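Local coordinates for Esterase/lipase (Uncultured bacterium, PDB 3K6K) that probably hydrolyses carboxylic esters as a member of the hormone-sensitive lipase family, with an alpha/beta hydrolase fold, at the interface of chains A and B. Numbering follows the deposited sequence. Chains: chain A/B, Esterase/lipase.

The three contacts are parts of one two-fold symmetric interface, so each recurs with the chains exchanged. The C-alpha centres of contact 1 and contact 2 lie about 16 Å apart, those of contact 1 and contact 3 about 19 Å, and those of contact 2 and contact 3 about 11 Å. Strand 271-276 serves contacts 1 and 2, and residues 270 and 275 appear in both with the chains exchanged. In sequence, helix 254-266, used by both chains in contact 3, is followed closely by loop 268-270 of contact 2. Strand pairing, loop packing and helix packing each contribute to the deposited dimer interface, which may be biological.

Contact 1: the interface of chains A and B. Residues chain A 270-272; chain B 273-275.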
loop_
_atom_site.group_PDB
_atom_site.type_symbol
_atom_site.label_atom_id
_atom_site.label_comp_id
_atom_site.label_asym_id
_atom_site.label_seq_id
_atom_site.Cartn_x
_atom_site.Cartn_y
_atom_site.Cartn_z
ATOM N N SER A 270 -2.599 -1.415 -10.985
ATOM C CA SER A 270 -1.481 -0.821 -10.184
ATOM C C SER A 270 -2.081 -0.256 -8.906
ATOM O O SER A 270 -3.110 0.410 -8.973
ATOM C CB SER A 270 -0.804 0.297 -10.930
ATOM O OG SER A 270 0.220 0.861 -10.147
ATOM N N VAL A 271 -1.484 -0.542 -7.745
ATOM C CA VAL A 271 -2.044 -0.018 -6.532
ATOM C C VAL A 271 -0.938 0.389 -5.602
ATOM O O VAL A 271 0.007 -0.370 -5.338
ATOM C CB VAL A 271 -2.970 -1.019 -5.763
ATOM C CG1 VAL A 271 -3.543 -0.332 -4.526
ATOM C CG2 VAL A 271 -4.145 -1.481 -6.611
ATOM N N GLU A 272 -1.061 1.604 -5.099
ATOM C CA GLU A 272 -0.150 2.076 -4.076
ATOM C C GLU A 272 -0.958 2.575 -2.915
ATOM O O GLU A 272 -1.854 3.406 -3.068
ATOM C CB GLU A 272 0.707 3.205 -4.631
ATOM C CG GLU A 272 1.197 2.945 -6.027
ATOM C CD GLU A 272 1.997 4.139 -6.610
ATOM O OE1 GLU A 272 1.700 4.519 -7.780
ATOM O OE2 GLU A 272 2.892 4.685 -5.877
ATOM N N LEU B 273 2.756 0.363 0.603
ATOM C CA LEU B 273 2.637 -0.899 -0.122
ATOM C C LEU B 273 2.439 -0.517 -1.592
ATOM O O LEU B 273 1.692 0.419 -1.923
ATOM C CB LEU B 273 1.342 -1.625 0.209
ATOM C CG LEU B 273 1.058 -3.142 0.307
ATOM C CD1 LEU B 273 -0.522 -3.510 0.158
ATOM C CD2 LEU B 273 1.999 -4.144 -0.438
ATOM N N LYS B 274 3.056 -1.278 -2.484
ATOM C CA LYS B 274 2.802 -1.063 -3.874
ATOM C C LYS B 274 2.753 -2.434 -4.533
ATOM O O LYS B 274 3.678 -3.219 -4.383
ATOM C CB LYS B 274 3.840 -0.114 -4.471
ATOM C CG LYS B 274 3.806 -0.060 -5.972
ATOM C CD LYS B 274 4.521 1.140 -6.511
ATOM C CE LYS B 274 4.029 1.417 -7.997
ATOM N NZ LYS B 274 5.011 2.319 -8.533
ATOM N N ILE B 275 1.614 -2.721 -5.163
ATOM C CA ILE B 275 1.340 -3.922 -5.921
ATOM C C ILE B 275 1.518 -3.729 -7.452
ATOM O O ILE B 275 0.856 -2.895 -8.064
ATOM C CB ILE B 275 -0.067 -4.331 -5.648
ATOM C CG1 ILE B 275 -0.315 -4.225 -4.126
ATOM C CG2 ILE B 275 -0.373 -5.726 -6.278
ATOM C CD1 ILE B 275 -1.769 -4.636 -3.771
HETATM O O HOH W 1 2.065 -0.587 -9.355
#
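Strand 271-276 of chain A, with the loop residue A:Ser270 just before it, runs antiparallel to the same strand of chain B. A:Val271 bridges to B:Ile275 and A:Glu272 to B:Lys274. The firmer backbone bond runs from B:Ile275 N to A:Val271 O at 2.9 Å, with the amide arriving nearly along the C=O axis (161°). Its return partner, from A:Val271 N to B:Ile275 O, is weak at 3.3 Å. That carbonyl is also reached through water: A:Ser270 OG lies 2.5 Å from water 1, which in turn stands 2.9 Å from B:Ile275 O, so the serine hydroxyl extends the pairing past the end of the strand. Beyond the backbone, the side chains of A:Glu272 and B:Lys274 lie alongside each other and point the same way. In B:Lys274, CG is anti to the backbone N (chi1 168°), and the extended chain runs along the glutamate, bringing CE to 3.7 Å from A:Glu272 CD. At the tips the carboxylate OE1 of A:Glu272 and the amine nitrogen NZ of B:Lys274 remain 4.0 Å apart, near enough for their opposite charges probably to attract without direct contact. An alanine in place of A:Glu272 would probably leave CD and CE of B:Lys274 without the packing of the glutamate CG and CD, and NZ without this nearby opposite charge. The site joins the edge strands of two subunits and probably continues their sheets across the dimer.

Contact 2: the interface of chains A and B. Residues chain A 275, 277; chain B 268-270.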
loop_
_atom_site.group_PDB
_atom_site.type_symbol
_atom_site.label_atom_id
_atom_site.label_comp_id
_atom_site.label_asym_id
_atom_site.label_seq_id
_atom_site.Cartn_x
_atom_site.Cartn_y
_atom_site.Cartn_z
ATOM N N ILE A 275 -0.607 3.981 4.613
ATOM C CA ILE A 275 -1.392 4.044 5.816
ATOM C C ILE A 275 -0.721 4.961 6.807
ATOM O O ILE A 275 0.471 4.756 7.107
ATOM C CB ILE A 275 -1.494 2.675 6.433
ATOM C CG1 ILE A 275 -2.205 1.715 5.456
ATOM C CG2 ILE A 275 -2.263 2.792 7.724
ATOM C CD1 ILE A 275 -2.150 0.273 5.949
ATOM N N PRO A 277 -0.006 6.678 10.417
ATOM C CA PRO A 277 0.005 6.503 11.876
ATOM C C PRO A 277 -0.831 7.577 12.627
ATOM O O PRO A 277 -0.692 8.792 12.384
ATOM C CB PRO A 277 1.501 6.633 12.255
ATOM C CG PRO A 277 2.276 6.613 10.984
ATOM C CD PRO A 277 1.339 6.666 9.818
ATOM N N GLY B 268 0.133 1.328 14.332
ATOM C CA GLY B 268 0.712 2.649 14.358
ATOM C C GLY B 268 2.019 2.709 13.565
ATOM O O GLY B 268 2.745 3.723 13.632
ATOM N N VAL B 269 2.295 1.671 12.768
ATOM C CA VAL B 269 3.496 1.695 11.900
ATOM C C VAL B 269 3.161 2.419 10.571
ATOM O O VAL B 269 2.122 2.138 9.942
ATOM C CB VAL B 269 4.048 0.266 11.667
ATOM C CG1 VAL B 269 5.300 0.313 10.872
ATOM C CG2 VAL B 269 4.377 -0.359 13.036
ATOM N N SER B 270 3.993 3.377 10.171
ATOM C CA SER B 270 3.854 3.924 8.816
ATOM C C SER B 270 4.086 2.838 7.756
ATOM O O SER B 270 5.134 2.111 7.758
ATOM C CB SER B 270 4.838 5.050 8.578
ATOM O OG SER B 270 4.952 5.249 7.188
#
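Van der Waals packing carries this contact, in which the ring of A:Pro277, just after strand 271-276, rests against the loop B:Gly268 to B:Ser270 that leads into the corresponding strand of chain B. The pyrrolidine meets the loop through successive carbons. CG lies 3.8 Å from B:Ser270 CA and equally far from that residue's backbone N, while CD extends the contact to B:Ser270 CB at 4.0 Å. The serine thus presents its backbone and beta-carbon to the ring. Its hydroxyl OG is anti to the backbone N (chi1 162°), which leaves CB as the side-chain atom touching the proline. The ring is only slightly puckered (chi1 -11°), and the loop passes off one face of it, near the CB-CG-CD rim.

Contacts between carbon and polar atoms complete the patch. A:Pro277 CB approaches the carbonyl oxygen of B:Gly268 at 3.5 Å, a packing contact at the other end of the loop segment. B:Gly268 has a positive phi of 89°, part of the turn that places this carbonyl beside the ring. The backbone of A:Ile275 makes a marginal approach, with its O 3.9 Å from B:Ser270 CA. No nitrogen or oxygen of either side is within bonding range of the other, so this patch contributes packing and no direct polar bond. The site probably adds apolar packing beside the paired strands and buries the proline ring at the dimer interface.

Contact 3: the interface of chains A and B. Residues chain A 195-196, 200, 203, 254; chain B 262-263, 266.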
loop_
_atom_site.group_PDB
_atom_site.type_symbol
_atom_site.label_atom_id
_atom_site.label_comp_id
_atom_site.label_asym_id
_atom_site.label_seq_id
_atom_site.Cartn_x
_atom_site.Cartn_y
_atom_site.Cartn_z
ATOM N N TRP A 195 -11.736 -7.215 9.186
ATOM C CA TRP A 195 -11.004 -7.157 10.438
ATOM C C TRP A 195 -11.049 -5.788 11.173
ATOM O O TRP A 195 -11.320 -5.752 12.399
ATOM C CB TRP A 195 -9.573 -7.619 10.207
ATOM C CG TRP A 195 -8.708 -7.608 11.424
ATOM C CD1 TRP A 195 -8.530 -8.659 12.288
ATOM C CD2 TRP A 195 -7.906 -6.499 11.973
ATOM N NE1 TRP A 195 -7.658 -8.294 13.301
ATOM C CE2 TRP A 195 -7.260 -6.986 13.134
ATOM C CE3 TRP A 195 -7.636 -5.191 11.564
ATOM C CZ2 TRP A 195 -6.397 -6.193 13.925
ATOM C CZ3 TRP A 195 -6.768 -4.402 12.350
ATOM C CH2 TRP A 195 -6.176 -4.904 13.531
ATOM N N SER A 196 -10.788 -4.673 10.462
ATOM C CA SER A 196 -10.753 -3.371 11.145
ATOM C C SER A 196 -12.147 -3.004 11.659
ATOM O O SER A 196 -12.266 -2.295 12.665
ATOM C CB SER A 196 -10.179 -2.234 10.254
ATOM O OG SER A 196 -10.872 -2.113 9.010
ATOM N N LEU A 200 -11.046 -2.131 15.210
ATOM C CA LEU A 200 -10.603 -0.788 15.341
ATOM C C LEU A 200 -11.781 0.126 15.569
ATOM O O LEU A 200 -11.610 1.337 15.627
ATOM C CB LEU A 200 -9.787 -0.359 14.126
ATOM C CG LEU A 200 -8.419 -1.003 13.811
ATOM C CD1 LEU A 200 -7.880 -0.355 12.577
ATOM C CD2 LEU A 200 -7.385 -0.889 14.929
ATOM N N ARG A 203 -11.628 2.940 18.065
ATOM C CA ARG A 203 -10.604 3.911 17.875
ATOM C C ARG A 203 -11.067 4.945 16.853
ATOM O O ARG A 203 -10.381 5.925 16.640
ATOM C CB ARG A 203 -9.357 3.243 17.342
ATOM C CG ARG A 203 -8.459 2.558 18.320
ATOM C CD ARG A 203 -7.155 2.707 17.600
ATOM N NE ARG A 203 -6.414 1.489 17.421
ATOM C CZ ARG A 203 -5.313 1.369 16.681
ATOM N NH1 ARG A 203 -4.764 2.368 16.004
ATOM N NH2 ARG A 203 -4.762 0.200 16.618
ATOM N N LEU A 254 -10.293 0.616 7.671
ATOM C CA LEU A 254 -8.943 0.293 7.253
ATOM C C LEU A 254 -8.916 -0.947 6.391
ATOM O O LEU A 254 -8.127 -0.995 5.436
ATOM C CB LEU A 254 -8.006 0.060 8.441
ATOM C CG LEU A 254 -6.545 -0.311 8.079
ATOM C CD1 LEU A 254 -5.856 0.818 7.395
ATOM C CD2 LEU A 254 -5.730 -0.718 9.360
ATOM N N GLU B 262 -2.010 -4.187 6.749
ATOM C CA GLU B 262 -3.167 -4.052 7.618
ATOM C C GLU B 262 -2.876 -4.104 9.141
ATOM O O GLU B 262 -3.424 -3.252 9.928
ATOM C CB GLU B 262 -4.194 -5.126 7.320
ATOM C CG GLU B 262 -5.515 -4.867 8.033
ATOM C CD GLU B 262 -6.298 -6.159 8.212
ATOM O OE1 GLU B 262 -7.504 -6.197 7.956
ATOM O OE2 GLU B 262 -5.693 -7.183 8.555
ATOM N N ARG B 263 -2.044 -5.078 9.559
ATOM C CA ARG B 263 -1.811 -5.261 10.967
ATOM C C ARG B 263 -0.790 -4.280 11.471
ATOM O O ARG B 263 -0.893 -3.762 12.601
ATOM C CB ARG B 263 -1.479 -6.724 11.372
ATOM C CG ARG B 263 -2.561 -7.768 10.999
ATOM C CD ARG B 263 -4.036 -7.275 11.258
ATOM N NE ARG B 263 -4.953 -8.293 10.722
ATOM C CZ ARG B 263 -5.138 -9.498 11.277
ATOM N NH1 ARG B 263 -4.519 -9.805 12.408
ATOM N NH2 ARG B 263 -5.935 -10.408 10.711
ATOM N N ALA B 266 -2.500 -0.956 11.609
ATOM C CA ALA B 266 -3.330 -0.830 12.813
ATOM C C ALA B 266 -2.480 -0.661 14.081
ATOM O O ALA B 266 -2.952 -0.079 15.036
ATOM C CB ALA B 266 -4.311 -1.917 12.931
#
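The short helix 195-199 and the start of helix 254-266 in chain A, together with the 3-10 turn 201-203, face the C-terminal part of helix 254-266 in chain B, whose residues B:Glu262, B:Arg263 and B:Ala266 have helical backbone angles. A:Trp195 and B:Arg263 stack with the indole and guanidinium planes 3° apart. The arginine, bent at chi2 (-41°), lays its CD over the six-membered ring, 3.7 Å from the centroid, and its NE over the five-membered ring, where it makes a cation-pi contact. B:Glu262 approaches the same face nearer the rim, its carboxylate turned 42° from the indole, with CD 3.7 Å from A:Trp195 CE3. Within chain B, B:Arg263 NE is joined to B:Glu262 OE2 by a salt bridge and hydrogen bond, which should help to hold the guanidinium flat over the indole. The methyl of B:Ala266 is seated on the six-membered-ring end of the indole and the CD2 methyls of two leucines: CB lies 3.5 Å from A:Trp195 CZ3, 3.8 Å from A:Leu200 CD2 and 4.0 Å from A:Leu254 CD2. Farther out, A:Arg203 NH2 is the main, nearly straight donor to B:Ala266 O, though its 2.4 Å is implausibly short and doubtful; NH1 bonds weakly at 3.2 Å.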